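Local structure of TetR family Transcriptional regulator (Streptococcus agalactiae 2603V/R, 3KKC) at residues F68-K73 and L88-Q93; E81-H86 and E118-P123; E92-Q95 and A99-L102. The protein probably binds DNA as a transcriptional regulator of the TetR family, and here carries a nickel ion. One frame throughout, in Å; residues are numbered along the deposited sequence.

Interaction 1 of 3, residues F68-K73 and L88-Q93; sequences FHHLFK and LKHFEQ. With NI (nickel (II) ion), chain E.
His70 and His90 meet through a shared nickel ion, where helix 57-71 comes against helix 80-93. The NE2 atoms of His70 and His90 each lie 2.2 Å from the metal. His70 reaches it because its CG stands anti to the backbone N (chi1 -175°), which sends the imidazole out across the gap. The two rings meet obliquely, their planes 48° apart and their centroids 4.8 Å apart; the NE2 atoms of His70 and His90, 3.3 Å apart, are brought together by the ion and share no hydrogen bond. One residue on, Leu71 branches into the interface. Its CD2 sits over one face of the His90 imidazole, 4.1 Å from the centroid and 22° off the normal, a CH-pi contact displaced toward the ring rim, while its other branch ends with CD1 4.0 Å from CE2 of Phe91. Leu71 also packs on Ile87 of helix 80-93, and Phe91 leans on Leu156 of helix 137-157. His86 adds a third imidazole to the nickel. Coordination through NE2 requires that atom to be unprotonated, so bound metal probably keeps the imidazoles of His70 and His90 neutral while pinning one helix to the other.

Interaction 2 of 3, residues E81-H86 and E118-P123; sequences EEYLVH and EHDVYP. With NI (nickel (II) ion), chain E.
Tyr83 lays the far end of its side chain against Asp120 and Val121, bringing helix 80-93 up to helix 107-129. This is helix-to-helix packing within the all-helical C-terminal region of a TetR-family protein, and no hydrogen bond crosses between 81-86 and 118-123. A trans chi1 of -174° carries the phenol out to its neighbour. Its OH comes to 3.3 Å from CB of Asp120, meeting the methylene of that residue and not its carboxylate oxygens; the ring and carboxylate planes are 75° apart, which excludes a parallel overlap of the two flat groups. Val121 touches a different part of the phenol: its CG2 lies at the edge of the ring, near the ring plane, 4.0 Å from Tyr83 CE2. That same CE2 has the main-chain O of Asp120 at 3.8 Å, in an oblique approach. The facing helix is irregular here, with a wider pi-type turn at 118-121 and a kink at Pro123, whose N has no bond to the preceding turn. Leu84, next to the tyrosine, packs on Leu168 of helix 164-175. On the same helix, His86 serves the nickel site, with NE2 2.3 Å from the ion and its metal bond at about 94° to the one from NE2 of His70. The tyrosine's polar end is satisfied away from helix 107-129: its hydroxyl hydrogen-bonds the main-chain O of Phe72, 3.2 Å from Tyr83 OH.

Interaction 3 of 3, residues E92-Q95 and A99-L102; sequences EQNQ and ATLL
The tight turn between helix 80-93 and helix 98-103 is closed by Asn94, whose side-chain amide lies against the main chain of Ala99 and the hydroxyl of Thr100. Two bonds and a weaker third hold the amide. Its OD1 takes the backbone N-H of Thr100, with Thr100 N 3.1 Å from Asn94 OD1, an N-H...O angle of 153° and the donor tilted 34° from the carbonyl plane. The same oxygen is approached by Ala99 N at 2.7 Å from Asn94 OD1, but that bond is bent and weak. On the other branch, ND2 of Asn94 donates to OG1 of Thr100 at 2.7 Å, with the hydroxyl oxygen tilted somewhat out of the amide plane. Asn94 is also the C-prime residue of a Schellman motif: with positive phi, it ends the preceding helix while its N pairs with Phe91 O and Gln95 N reaches His90 O. One residue thus finishes one helix with its backbone and grips the first turn of the next with its side chain. With chi1 at -158°, CG falls beside the residue's own carbonyl carbon, directing both amide branches toward that turn. Bonding at both branches fixes the amide's rotation, and the N-terminal end of helix 98-103 would probably polarise OD1. Gln26 touches Asn94 from a nearby loop.

In the fold
All three contacts use helix 80-93, at different points along it. Interaction 1 is buried and lies closest to the centre of the chain, combining metal coordination with apolar packing. Interaction 2, about 10 Å away between centres, is only partly buried and rests on van der Waals contact alone across its segments; it shares the nickel site with interaction 1 through His86 and meets its loop end at Phe72. Interaction 3, also partly buried and about 9 Å from interaction 1 between centres, is polar and local, with hydrogen bonds across a short turn. Interactions 2 and 3 do not touch, their centres being about 17 Å apart. Interaction 1 therefore bridges the two.

Interaction 1 of 3, residues F68-K73 and L88-Q93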
loop_
_atom_site.group_PDB
_atom_site.type_symbol
_atom_site.label_atom_id
_atom_site.label_comp_id
_atom_site.label_asym_id
_atom_site.label_seq_id
_atom_site.Cartn_x
_atom_site.Cartn_y
_atom_site.Cartn_z
ATOM N N PHE A 68 -0.901 -20.573 -3.148
ATOM C CA PHE A 68 0.305 -20.253 -3.902
ATOM C C PHE A 68 0.896 -21.469 -4.632
ATOM O O PHE A 68 1.564 -21.328 -5.662
ATOM C CB PHE A 68 1.316 -19.539 -3.010
ATOM C CG PHE A 68 0.814 -18.205 -2.512
ATOM C CD1 PHE A 68 -0.073 -17.461 -3.293
ATOM C CD2 PHE A 68 1.217 -17.693 -1.271
ATOM C CE1 PHE A 68 -0.553 -16.232 -2.852
ATOM C CE2 PHE A 68 0.735 -16.474 -0.811
ATOM C CZ PHE A 68 -0.145 -15.730 -1.585
ATOM N N HIS A 69 0.648 -22.667 -4.118
ATOM C CA HIS A 69 1.098 -23.823 -4.852
ATOM C C HIS A 69 0.286 -23.896 -6.132
ATOM O O HIS A 69 0.849 -24.131 -7.192
ATOM C CB HIS A 69 0.957 -25.098 -4.042
ATOM C CG HIS A 69 1.512 -26.309 -4.718
ATOM N ND1 HIS A 69 2.722 -26.869 -4.362
ATOM C CD2 HIS A 69 1.007 -27.094 -5.703
ATOM C CE1 HIS A 69 2.943 -27.940 -5.107
ATOM N NE2 HIS A 69 1.918 -28.099 -5.928
ATOM N N HIS A 70 -1.022 -23.663 -6.058
ATOM C CA HIS A 70 -1.819 -23.721 -7.281
ATOM C C HIS A 70 -1.560 -22.593 -8.290
ATOM O O HIS A 70 -1.717 -22.793 -9.493
ATOM C CB HIS A 70 -3.323 -23.806 -7.028
ATOM C CG HIS A 70 -4.113 -23.977 -8.295
ATOM N ND1 HIS A 70 -4.066 -25.138 -9.045
ATOM C CD2 HIS A 70 -4.923 -23.125 -8.972
ATOM C CE1 HIS A 70 -4.829 -24.996 -10.117
ATOM N NE2 HIS A 70 -5.366 -23.789 -10.095
ATOM N N LEU A 71 -1.205 -21.407 -7.809
ATOM C CA LEU A 71 -0.972 -20.284 -8.713
ATOM C C LEU A 71 0.360 -20.397 -9.447
ATOM O O LEU A 71 0.411 -20.260 -10.658
ATOM C CB LEU A 71 -1.039 -18.960 -7.959
ATOM C CG LEU A 71 -2.444 -18.486 -7.612
ATOM C CD1 LEU A 71 -2.435 -17.034 -7.210
ATOM C CD2 LEU A 71 -3.310 -18.680 -8.815
ATOM N N PHE A 72 1.434 -20.680 -8.722
ATOM C CA PHE A 72 2.783 -20.518 -9.261
ATOM C C PHE A 72 3.505 -21.837 -9.391
ATOM O O PHE A 72 3.991 -22.172 -10.461
ATOM C CB PHE A 72 3.651 -19.623 -8.361
ATOM C CG PHE A 72 2.987 -18.344 -7.913
ATOM C CD1 PHE A 72 2.898 -17.252 -8.763
ATOM C CD2 PHE A 72 2.497 -18.219 -6.624
ATOM C CE1 PHE A 72 2.309 -16.063 -8.336
ATOM C CE2 PHE A 72 1.912 -17.040 -6.197
ATOM C CZ PHE A 72 1.823 -15.963 -7.052
ATOM N N LYS A 73 3.608 -22.558 -8.279
ATOM C CA LYS A 73 4.445 -23.750 -8.196
ATOM C C LYS A 73 3.949 -24.835 -9.147
ATOM O O LYS A 73 4.257 -26.020 -8.999
ATOM C CB LYS A 73 4.543 -24.227 -6.745
ATOM C CG LYS A 73 5.055 -23.127 -5.804
ATOM C CD LYS A 73 4.474 -23.268 -4.400
ATOM C CE LYS A 73 4.396 -21.923 -3.677
ATOM N NZ LYS A 73 3.562 -21.992 -2.429
ATOM N N LEU A 88 -4.342 -14.126 -12.764
ATOM C CA LEU A 88 -5.404 -13.132 -12.774
ATOM C C LEU A 88 -6.786 -13.792 -12.801
ATOM O O LEU A 88 -7.745 -13.236 -12.272
ATOM C CB LEU A 88 -5.246 -12.172 -13.963
ATOM C CG LEU A 88 -4.388 -10.910 -13.838
ATOM C CD1 LEU A 88 -3.524 -10.893 -12.569
ATOM C CD2 LEU A 88 -3.520 -10.718 -15.098
ATOM N N LYS A 89 -6.895 -14.967 -13.428
ATOM C CA LYS A 89 -8.191 -15.639 -13.542
ATOM C C LYS A 89 -8.734 -15.917 -12.144
ATOM O O LYS A 89 -9.893 -15.636 -11.847
ATOM C CB LYS A 89 -8.068 -16.933 -14.339
ATOM C CG LYS A 89 -9.394 -17.473 -14.875
ATOM C CD LYS A 89 -9.193 -18.438 -16.070
ATOM C CE LYS A 89 -8.502 -19.740 -15.656
ATOM N NZ LYS A 89 -7.882 -20.519 -16.787
ATOM N N HIS A 90 -7.874 -16.448 -11.278
ATOM C CA HIS A 90 -8.245 -16.737 -9.899
ATOM C C HIS A 90 -8.676 -15.527 -9.104
ATOM O O HIS A 90 -9.566 -15.610 -8.265
ATOM C CB HIS A 90 -7.113 -17.448 -9.184
ATOM C CG HIS A 90 -7.076 -18.909 -9.468
ATOM N ND1 HIS A 90 -7.307 -19.861 -8.500
ATOM C CD2 HIS A 90 -6.888 -19.582 -10.626
ATOM C CE1 HIS A 90 -7.230 -21.061 -9.042
ATOM N NE2 HIS A 90 -6.990 -20.920 -10.332
ATOM N N PHE A 91 -8.055 -14.391 -9.365
ATOM C CA PHE A 91 -8.400 -13.214 -8.602
ATOM C C PHE A 91 -9.801 -12.711 -8.954
ATOM O O PHE A 91 -10.548 -12.292 -8.061
ATOM C CB PHE A 91 -7.294 -12.133 -8.676
ATOM C CG PHE A 91 -6.136 -12.385 -7.716
ATOM C CD1 PHE A 91 -6.198 -11.949 -6.397
ATOM C CD2 PHE A 91 -5.001 -13.078 -8.126
ATOM C CE1 PHE A 91 -5.148 -12.193 -5.498
ATOM C CE2 PHE A 91 -3.937 -13.311 -7.244
ATOM C CZ PHE A 91 -4.017 -12.874 -5.920
ATOM N N GLU A 92 -10.186 -12.804 -10.224
ATOM C CA GLU A 92 -11.439 -12.178 -10.666
ATOM C C GLU A 92 -12.706 -12.906 -10.189
ATOM O O GLU A 92 -13.785 -12.294 -10.116
ATOM C CB GLU A 92 -11.463 -11.920 -12.190
ATOM C CG GLU A 92 -11.655 -13.161 -13.062
ATOM C CD GLU A 92 -12.051 -12.842 -14.509
ATOM O OE1 GLU A 92 -12.606 -11.749 -14.764
ATOM O OE2 GLU A 92 -11.813 -13.700 -15.391
ATOM N N GLN A 93 -12.565 -14.196 -9.859
ATOM C CA GLN A 93 -13.655 -14.981 -9.270
ATOM C C GLN A 93 -13.491 -15.061 -7.760
ATOM O O GLN A 93 -14.387 -15.548 -7.052
ATOM C CB GLN A 93 -13.691 -16.423 -9.811
ATOM C CG GLN A 93 -12.883 -16.704 -11.053
ATOM C CD GLN A 93 -13.605 -16.260 -12.301
ATOM O OE1 GLN A 93 -14.780 -15.877 -12.244
ATOM N NE2 GLN A 93 -12.911 -16.303 -13.444
HETATM NI NI NI E . -6.540 -22.640 -11.544
#

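Interaction 2 of 3, residues E81-H86 and E118-P123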
loop_
_atom_site.group_PDB
_atom_site.type_symbol
_atom_site.label_atom_id
_atom_site.label_comp_id
_atom_site.label_asym_id
_atom_site.label_seq_id
_atom_site.Cartn_x
_atom_site.Cartn_y
_atom_site.Cartn_z
ATOM N N GLU A 81 2.688 -15.460 -20.426
ATOM C CA GLU A 81 1.450 -14.690 -20.233
ATOM C C GLU A 81 0.172 -15.521 -20.089
ATOM O O GLU A 81 -0.828 -15.013 -19.576
ATOM C CB GLU A 81 1.267 -13.626 -21.320
ATOM C CG GLU A 81 1.507 -14.132 -22.734
ATOM C CD GLU A 81 2.772 -13.549 -23.339
ATOM O OE1 GLU A 81 3.632 -14.326 -23.817
ATOM O OE2 GLU A 81 2.899 -12.304 -23.322
ATOM N N GLU A 82 0.191 -16.780 -20.537
ATOM C CA GLU A 82 -0.874 -17.714 -20.162
ATOM C C GLU A 82 -0.847 -17.891 -18.633
ATOM O O GLU A 82 -1.879 -17.891 -17.959
ATOM C CB GLU A 82 -0.701 -19.066 -20.862
ATOM C CG GLU A 82 -1.072 -19.068 -22.343
ATOM C CD GLU A 82 -0.993 -20.454 -23.001
ATOM O OE1 GLU A 82 -1.257 -20.554 -24.223
ATOM O OE2 GLU A 82 -0.675 -21.440 -22.306
ATOM N N TYR A 83 0.363 -18.041 -18.114
ATOM C CA TYR A 83 0.646 -18.147 -16.693
ATOM C C TYR A 83 0.143 -16.919 -15.895
ATOM O O TYR A 83 -0.501 -17.044 -14.847
ATOM C CB TYR A 83 2.156 -18.303 -16.585
ATOM C CG TYR A 83 2.762 -18.571 -15.232
ATOM C CD1 TYR A 83 3.001 -19.869 -14.802
ATOM C CD2 TYR A 83 3.172 -17.512 -14.409
ATOM C CE1 TYR A 83 3.601 -20.105 -13.578
ATOM C CE2 TYR A 83 3.786 -17.736 -13.183
ATOM C CZ TYR A 83 3.991 -19.033 -12.765
ATOM O OH TYR A 83 4.592 -19.262 -11.544
ATOM N N LEU A 84 0.435 -15.733 -16.406
ATOM C CA LEU A 84 -0.103 -14.503 -15.843
ATOM C C LEU A 84 -1.624 -14.538 -15.899
ATOM O O LEU A 84 -2.281 -14.238 -14.925
ATOM C CB LEU A 84 0.429 -13.266 -16.606
ATOM C CG LEU A 84 1.798 -12.706 -16.201
ATOM C CD1 LEU A 84 2.824 -13.806 -16.157
ATOM C CD2 LEU A 84 2.264 -11.589 -17.135
ATOM N N VAL A 85 -2.187 -14.875 -17.052
ATOM C CA VAL A 85 -3.639 -14.891 -17.184
ATOM C C VAL A 85 -4.325 -15.818 -16.160
ATOM O O VAL A 85 -5.342 -15.445 -15.572
ATOM C CB VAL A 85 -4.085 -15.268 -18.614
ATOM C CG1 VAL A 85 -5.474 -15.850 -18.582
ATOM C CG2 VAL A 85 -4.037 -14.056 -19.519
ATOM N N HIS A 86 -3.768 -17.014 -15.946
ATOM C CA HIS A 86 -4.339 -17.983 -14.998
ATOM C C HIS A 86 -4.341 -17.406 -13.577
ATOM O O HIS A 86 -5.317 -17.554 -12.834
ATOM C CB HIS A 86 -3.561 -19.299 -15.049
ATOM C CG HIS A 86 -3.872 -20.252 -13.927
ATOM N ND1 HIS A 86 -2.950 -20.582 -12.951
ATOM C CD2 HIS A 86 -4.989 -20.962 -13.638
ATOM C CE1 HIS A 86 -3.488 -21.447 -12.110
ATOM N NE2 HIS A 86 -4.726 -21.688 -12.502
ATOM N N GLU A 118 8.173 -12.515 -6.639
ATOM C CA GLU A 118 9.615 -12.356 -6.796
ATOM C C GLU A 118 10.299 -13.581 -7.373
ATOM O O GLU A 118 11.340 -13.471 -8.011
ATOM C CB GLU A 118 10.297 -12.041 -5.461
ATOM C CG GLU A 118 10.234 -10.614 -5.019
ATOM C CD GLU A 118 11.218 -10.321 -3.888
ATOM O OE1 GLU A 118 12.320 -10.924 -3.886
ATOM O OE2 GLU A 118 10.892 -9.487 -3.006
ATOM N N HIS A 119 9.750 -14.756 -7.119
ATOM C CA HIS A 119 10.436 -15.992 -7.479
ATOM C C HIS A 119 9.949 -16.537 -8.818
ATOM O O HIS A 119 10.713 -17.145 -9.582
ATOM C CB HIS A 119 10.222 -17.025 -6.376
ATOM C CG HIS A 119 10.929 -18.324 -6.607
ATOM N ND1 HIS A 119 12.279 -18.488 -6.377
ATOM C CD2 HIS A 119 10.467 -19.531 -7.017
ATOM C CE1 HIS A 119 12.623 -19.736 -6.644
ATOM N NE2 HIS A 119 11.541 -20.389 -7.036
ATOM N N ASP A 120 8.680 -16.314 -9.122
ATOM C CA ASP A 120 8.092 -17.001 -10.263
ATOM C C ASP A 120 7.536 -16.058 -11.314
ATOM O O ASP A 120 7.327 -16.453 -12.454
ATOM C CB ASP A 120 7.038 -18.013 -9.788
ATOM C CG ASP A 120 7.660 -19.209 -9.030
ATOM O OD1 ASP A 120 8.703 -19.751 -9.473
ATOM O OD2 ASP A 120 7.102 -19.614 -7.988
ATOM N N VAL A 121 7.325 -14.800 -10.956
ATOM C CA VAL A 121 6.862 -13.834 -11.942
ATOM C C VAL A 121 7.934 -12.812 -12.378
ATOM O O VAL A 121 8.082 -12.507 -13.568
ATOM C CB VAL A 121 5.598 -13.136 -11.460
ATOM C CG1 VAL A 121 5.307 -11.859 -12.283
ATOM C CG2 VAL A 121 4.429 -14.132 -11.508
ATOM N N TYR A 122 8.695 -12.298 -11.424
ATOM C CA TYR A 122 9.645 -11.245 -11.741
ATOM C C TYR A 122 10.745 -11.643 -12.730
ATOM O O TYR A 122 10.974 -10.938 -13.710
ATOM C CB TYR A 122 10.286 -10.677 -10.484
ATOM C CG TYR A 122 11.346 -9.687 -10.834
ATOM C CD1 TYR A 122 11.012 -8.480 -11.436
ATOM C CD2 TYR A 122 12.683 -9.965 -10.599
ATOM C CE1 TYR A 122 11.983 -7.566 -11.787
ATOM C CE2 TYR A 122 13.666 -9.051 -10.934
ATOM C CZ TYR A 122 13.309 -7.855 -11.531
ATOM O OH TYR A 122 14.285 -6.945 -11.869
ATOM N N PRO A 123 11.451 -12.755 -12.458
ATOM C CA PRO A 123 12.565 -13.120 -13.339
ATOM C C PRO A 123 12.173 -13.203 -14.812
ATOM O O PRO A 123 12.899 -12.688 -15.656
ATOM C CB PRO A 123 13.005 -14.482 -12.792
ATOM C CG PRO A 123 12.665 -14.413 -11.341
ATOM C CD PRO A 123 11.350 -13.665 -11.303
HETATM NI NI NI E . -6.540 -22.640 -11.544
#

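Interaction 3 of 3, residues E92-Q95 and A99-L102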
loop_
_atom_site.group_PDB
_atom_site.type_symbol
_atom_site.label_atom_id
_atom_site.label_comp_id
_atom_site.label_asym_id
_atom_site.label_seq_id
_atom_site.Cartn_x
_atom_site.Cartn_y
_atom_site.Cartn_z
ATOM N N GLU A 92 -10.186 -12.804 -10.224
ATOM C CA GLU A 92 -11.439 -12.178 -10.666
ATOM C C GLU A 92 -12.706 -12.906 -10.189
ATOM O O GLU A 92 -13.785 -12.294 -10.116
ATOM C CB GLU A 92 -11.463 -11.920 -12.190
ATOM C CG GLU A 92 -11.655 -13.161 -13.062
ATOM C CD GLU A 92 -12.051 -12.842 -14.509
ATOM O OE1 GLU A 92 -12.606 -11.749 -14.764
ATOM O OE2 GLU A 92 -11.813 -13.700 -15.391
ATOM N N GLN A 93 -12.565 -14.196 -9.859
ATOM C CA GLN A 93 -13.655 -14.981 -9.270
ATOM C C GLN A 93 -13.491 -15.061 -7.760
ATOM O O GLN A 93 -14.387 -15.548 -7.052
ATOM C CB GLN A 93 -13.691 -16.423 -9.811
ATOM C CG GLN A 93 -12.883 -16.704 -11.053
ATOM C CD GLN A 93 -13.605 -16.260 -12.301
ATOM O OE1 GLN A 93 -14.780 -15.877 -12.244
ATOM N NE2 GLN A 93 -12.911 -16.303 -13.444
ATOM N N ASN A 94 -12.337 -14.606 -7.273
ATOM C CA ASN A 94 -12.041 -14.659 -5.858
ATOM C C ASN A 94 -11.973 -16.128 -5.435
ATOM O O ASN A 94 -12.540 -16.540 -4.407
ATOM C CB ASN A 94 -13.102 -13.899 -5.066
ATOM C CG ASN A 94 -12.608 -13.461 -3.682
ATOM O OD1 ASN A 94 -11.406 -13.499 -3.385
ATOM N ND2 ASN A 94 -13.545 -13.040 -2.833
ATOM N N GLN A 95 -11.303 -16.921 -6.269
ATOM C CA GLN A 95 -11.047 -18.323 -5.962
ATOM C C GLN A 95 -10.438 -18.477 -4.570
ATOM O O GLN A 95 -9.246 -18.177 -4.357
ATOM C CB GLN A 95 -10.120 -18.941 -6.996
ATOM C CG GLN A 95 -10.538 -18.649 -8.423
ATOM C CD GLN A 95 -10.928 -19.904 -9.184
ATOM O OE1 GLN A 95 -11.203 -20.940 -8.574
ATOM N NE2 GLN A 95 -10.953 -19.817 -10.519
ATOM N N ALA A 99 -8.821 -12.820 -3.609
ATOM C CA ALA A 99 -9.013 -11.396 -3.843
ATOM C C ALA A 99 -9.229 -10.671 -2.529
ATOM O O ALA A 99 -8.635 -9.632 -2.259
ATOM C CB ALA A 99 -10.215 -11.175 -4.727
ATOM N N THR A 100 -10.113 -11.217 -1.717
ATOM C CA THR A 100 -10.466 -10.572 -0.479
ATOM C C THR A 100 -9.268 -10.619 0.450
ATOM O O THR A 100 -9.107 -9.766 1.311
ATOM C CB THR A 100 -11.683 -11.258 0.141
ATOM O OG1 THR A 100 -12.709 -11.338 -0.855
ATOM C CG2 THR A 100 -12.211 -10.467 1.378
ATOM N N LEU A 101 -8.415 -11.617 0.267
ATOM C CA LEU A 101 -7.249 -11.754 1.127
ATOM C C LEU A 101 -6.290 -10.602 0.846
ATOM O O LEU A 101 -5.729 -10.018 1.768
ATOM C CB LEU A 101 -6.573 -13.108 0.891
ATOM C CG LEU A 101 -6.106 -13.886 2.123
ATOM C CD1 LEU A 101 -6.870 -13.481 3.375
ATOM C CD2 LEU A 101 -6.242 -15.376 1.872
ATOM N N LEU A 102 -6.147 -10.268 -0.436
ATOM C CA LEU A 102 -5.240 -9.225 -0.908
ATOM C C LEU A 102 -5.759 -7.823 -0.624
ATOM O O LEU A 102 -4.993 -6.926 -0.273
ATOM C CB LEU A 102 -5.027 -9.357 -2.414
ATOM C CG LEU A 102 -4.088 -8.302 -3.005
ATOM C CD1 LEU A 102 -2.647 -8.603 -2.606
ATOM C CD2 LEU A 102 -4.209 -8.207 -4.525
#